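Local coordinates for protein UDP-N-acetylglucosamine 4-epimerase (Bacillus cereus, PDB 3M2P) that probably interconverts UDP-N-acetylglucosamine and its 4-epimer as a member of the NAD(P)-dependent epimerase/dehydratase family, and binds UDP, at residues Ser49-Ile57 with Leu88-Cys96. Numbering follows the deposited sequence.
Sequences SDYTLEDLI and LTQNLYDAC
Leu88 lies over one face of the Tyr51 ring in a CH-pi contact: its CD1 sits 3.8 Å from the centroid of the Tyr51 ring, 23° off the ring normal, while Leu88 CD2 comes to 3.5 Å from Tyr51 CD1. Tyr51 is unusual in its backbone too, with positive phi in the turn that leads into helix 53-59. That turn is tied together from within. Ser49 OG accepts from Tyr51 N at 3.0 Å in an ST turn and donates to the anti lone pair of Asp55 OD2; Asp50 OD1, met from above its carboxylate plane, accepts from Thr52 N in an Asx turn. Thr52 is the N-cap, its hydroxyl taking a weak bond from Asp55 N. Past the cap, the axes of segments 53-57 and 88-96 approach to 8.4 Å, their N-to-C directions 44° apart. Both helices belong to the Rossmann-type domain, where helix 83-98 packs on parallel strands 65-68 and 103-109. The small Ala95 is consistent with the close approach: its CB lies 3.6 Å from Leu56 CB and also meets the backbone of Ile57. With CG anti to its carbonyl carbon (chi1 -66°), Leu56 places CD1 3.9 Å from Asn91 CB, where it also reaches the backbone N of Leu92. Leu53 crosses Asp94 at about a right angle, its CG 3.9 Å from Asp94 CB; Asp94 OD1 is hydrogen-bonded to Tyr147 OH. At the other end, Tyr51 also touches Arg34, a residue of the UDP site.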
loop_
_atom_site.group_PDB
_atom_site.type_symbol
_atom_site.label_atom_id
_atom_site.label_comp_id
_atom_site.label_asym_id
_atom_site.label_seq_id
_atom_site.Cartn_x
_atom_site.Cartn_y
_atom_site.Cartn_z
ATOM N N SER A 49 -17.987 8.416 18.676
ATOM C CA SER A 49 -17.964 8.973 17.322
ATOM C C SER A 49 -18.369 7.970 16.242
ATOM O O SER A 49 -18.341 6.758 16.459
ATOM C CB SER A 49 -16.589 9.553 16.997
ATOM O OG SER A 49 -16.519 9.965 15.641
ATOM N N ASP A 50 -18.752 8.475 15.077
ATOM C CA ASP A 50 -19.125 7.601 13.978
ATOM C C ASP A 50 -18.107 7.711 12.858
ATOM O O ASP A 50 -18.311 7.194 11.760
ATOM C CB ASP A 50 -20.540 7.904 13.485
ATOM C CG ASP A 50 -20.661 9.266 12.844
ATOM O OD1 ASP A 50 -19.651 9.988 12.751
ATOM O OD2 ASP A 50 -21.776 9.616 12.420
ATOM N N TYR A 51 -17.001 8.378 13.166
ATOM C CA TYR A 51 -15.882 8.548 12.242
ATOM C C TYR A 51 -16.277 9.156 10.901
ATOM O O TYR A 51 -15.657 8.904 9.866
ATOM C CB TYR A 51 -15.089 7.248 12.079
ATOM C CG TYR A 51 -14.416 6.849 13.370
ATOM C CD1 TYR A 51 -13.191 7.389 13.742
ATOM C CD2 TYR A 51 -15.032 5.969 14.239
ATOM C CE1 TYR A 51 -12.601 7.042 14.931
ATOM C CE2 TYR A 51 -14.446 5.614 15.427
ATOM C CZ TYR A 51 -13.235 6.146 15.770
ATOM O OH TYR A 51 -12.665 5.755 16.963
ATOM N N THR A 52 -17.307 9.985 10.935
ATOM C CA THR A 52 -17.643 10.770 9.776
ATOM C C THR A 52 -16.885 12.075 9.919
ATOM O O THR A 52 -16.536 12.477 11.032
ATOM C CB THR A 52 -19.149 11.013 9.692
ATOM O OG1 THR A 52 -19.598 11.602 10.916
ATOM C CG2 THR A 52 -19.886 9.698 9.473
ATOM N N LEU A 53 -16.600 12.717 8.790
ATOM C CA LEU A 53 -15.910 14.006 8.782
ATOM C C LEU A 53 -16.640 14.966 9.675
ATOM O O LEU A 53 -16.053 15.555 10.572
ATOM C CB LEU A 53 -15.894 14.583 7.376
ATOM C CG LEU A 53 -14.770 15.539 7.021
ATOM C CD1 LEU A 53 -15.044 16.141 5.667
ATOM C CD2 LEU A 53 -14.613 16.604 8.062
ATOM N N GLU A 54 -17.939 15.100 9.422
ATOM C CA GLU A 54 -18.769 16.120 10.059
ATOM C C GLU A 54 -18.822 15.926 11.563
ATOM O O GLU A 54 -18.971 16.885 12.325
ATOM C CB GLU A 54 -20.184 16.122 9.469
ATOM C CG GLU A 54 -20.956 14.815 9.661
ATOM C CD GLU A 54 -20.927 13.881 8.441
ATOM O OE1 GLU A 54 -20.057 14.066 7.553
ATOM O OE2 GLU A 54 -21.792 12.967 8.382
ATOM N N ASP A 55 -18.679 14.677 11.985
ATOM C CA ASP A 55 -18.707 14.362 13.400
ATOM C C ASP A 55 -17.356 14.545 14.081
ATOM O O ASP A 55 -17.286 15.071 15.192
ATOM C CB ASP A 55 -19.180 12.942 13.631
ATOM C CG ASP A 55 -19.480 12.693 15.066
ATOM O OD1 ASP A 55 -20.277 13.463 15.631
ATOM O OD2 ASP A 55 -18.909 11.758 15.644
ATOM N N LEU A 56 -16.288 14.093 13.432
ATOM C CA LEU A 56 -14.958 14.178 14.038
ATOM C C LEU A 56 -14.578 15.643 14.228
ATOM O O LEU A 56 -13.984 16.018 15.250
ATOM C CB LEU A 56 -13.910 13.437 13.191
ATOM C CG LEU A 56 -14.110 11.921 13.117
ATOM C CD1 LEU A 56 -13.388 11.331 11.919
ATOM C CD2 LEU A 56 -13.690 11.250 14.429
ATOM N N ILE A 57 -14.936 16.461 13.239
ATOM C CA ILE A 57 -14.711 17.890 13.320
ATOM C C ILE A 57 -15.066 18.352 14.724
ATOM O O ILE A 57 -14.309 19.078 15.349
ATOM C CB ILE A 57 -15.538 18.652 12.267
ATOM C CG1 ILE A 57 -14.820 18.627 10.921
ATOM C CG2 ILE A 57 -15.768 20.089 12.692
ATOM C CD1 ILE A 57 -15.613 19.228 9.820
ATOM N N LEU A 88 -11.906 6.140 7.046
ATOM C CA LEU A 88 -11.871 6.646 8.405
ATOM C C LEU A 88 -10.633 7.521 8.573
ATOM O O LEU A 88 -10.666 8.551 9.237
ATOM C CB LEU A 88 -11.853 5.472 9.400
ATOM C CG LEU A 88 -11.961 5.781 10.900
ATOM C CD1 LEU A 88 -12.260 4.542 11.695
ATOM C CD2 LEU A 88 -10.704 6.449 11.439
ATOM N N THR A 89 -9.539 7.091 7.957
ATOM C CA THR A 89 -8.271 7.788 8.045
ATOM C C THR A 89 -8.359 9.173 7.416
ATOM O O THR A 89 -8.161 10.167 8.105
ATOM C CB THR A 89 -7.134 6.936 7.432
ATOM O OG1 THR A 89 -6.756 5.928 8.374
ATOM C CG2 THR A 89 -5.908 7.773 7.103
ATOM N N GLN A 90 -8.682 9.243 6.126
ATOM C CA GLN A 90 -8.879 10.529 5.450
ATOM C C GLN A 90 -9.860 11.457 6.154
ATOM O O GLN A 90 -9.666 12.668 6.154
ATOM C CB GLN A 90 -9.308 10.362 3.994
ATOM C CG GLN A 90 -9.347 11.688 3.248
ATOM C CD GLN A 90 -9.470 11.518 1.748
ATOM O OE1 GLN A 90 -10.137 10.606 1.269
ATOM N NE2 GLN A 90 -8.829 12.401 0.997
ATOM N N ASN A 91 -10.909 10.902 6.747
ATOM C CA ASN A 91 -11.853 11.718 7.497
ATOM C C ASN A 91 -11.134 12.406 8.629
ATOM O O ASN A 91 -11.238 13.621 8.819
ATOM C CB ASN A 91 -12.969 10.866 8.100
ATOM C CG ASN A 91 -14.020 10.471 7.091
ATOM O OD1 ASN A 91 -14.801 9.559 7.341
ATOM N ND2 ASN A 91 -14.042 11.146 5.947
ATOM N N LEU A 92 -10.415 11.593 9.394
ATOM C CA LEU A 92 -9.664 12.053 10.552
ATOM C C LEU A 92 -8.698 13.177 10.192
ATOM O O LEU A 92 -8.649 14.193 10.878
ATOM C CB LEU A 92 -8.905 10.880 11.165
ATOM C CG LEU A 92 -8.268 11.134 12.517
ATOM C CD1 LEU A 92 -9.345 11.271 13.582
ATOM C CD2 LEU A 92 -7.312 10.001 12.819
ATOM N N TYR A 93 -7.931 13.003 9.120
ATOM C CA TYR A 93 -6.980 14.034 8.728
ATOM C C TYR A 93 -7.697 15.299 8.242
ATOM O O TYR A 93 -7.252 16.416 8.534
ATOM C CB TYR A 93 -5.960 13.514 7.710
ATOM C CG TYR A 93 -5.139 12.341 8.222
ATOM C CD1 TYR A 93 -5.109 12.020 9.578
ATOM C CD2 TYR A 93 -4.380 11.563 7.355
ATOM C CE1 TYR A 93 -4.363 10.945 10.046
ATOM C CE2 TYR A 93 -3.641 10.496 7.813
ATOM C CZ TYR A 93 -3.635 10.187 9.153
ATOM O OH TYR A 93 -2.884 9.123 9.606
ATOM N N ASP A 94 -8.811 15.122 7.527
ATOM C CA ASP A 94 -9.677 16.242 7.131
ATOM C C ASP A 94 -10.147 17.011 8.362
ATOM O O ASP A 94 -10.160 18.240 8.391
ATOM C CB ASP A 94 -10.912 15.737 6.378
ATOM C CG ASP A 94 -10.705 15.656 4.876
ATOM O OD1 ASP A 94 -9.687 16.164 4.371
ATOM O OD2 ASP A 94 -11.582 15.085 4.192
ATOM N N ALA A 95 -10.552 16.257 9.372
ATOM C CA ALA A 95 -11.094 16.816 10.597
ATOM C C ALA A 95 -9.989 17.513 11.362
ATOM O O ALA A 95 -10.180 18.593 11.919
ATOM C CB ALA A 95 -11.704 15.703 11.446
ATOM N N CYS A 96 -8.830 16.867 11.395
ATOM C CA CYS A 96 -7.653 17.427 12.041
ATOM C C CYS A 96 -7.316 18.786 11.448
ATOM O O CYS A 96 -7.132 19.745 12.175
ATOM C CB CYS A 96 -6.480 16.460 11.929
ATOM S SG CYS A 96 -6.523 15.215 13.230
#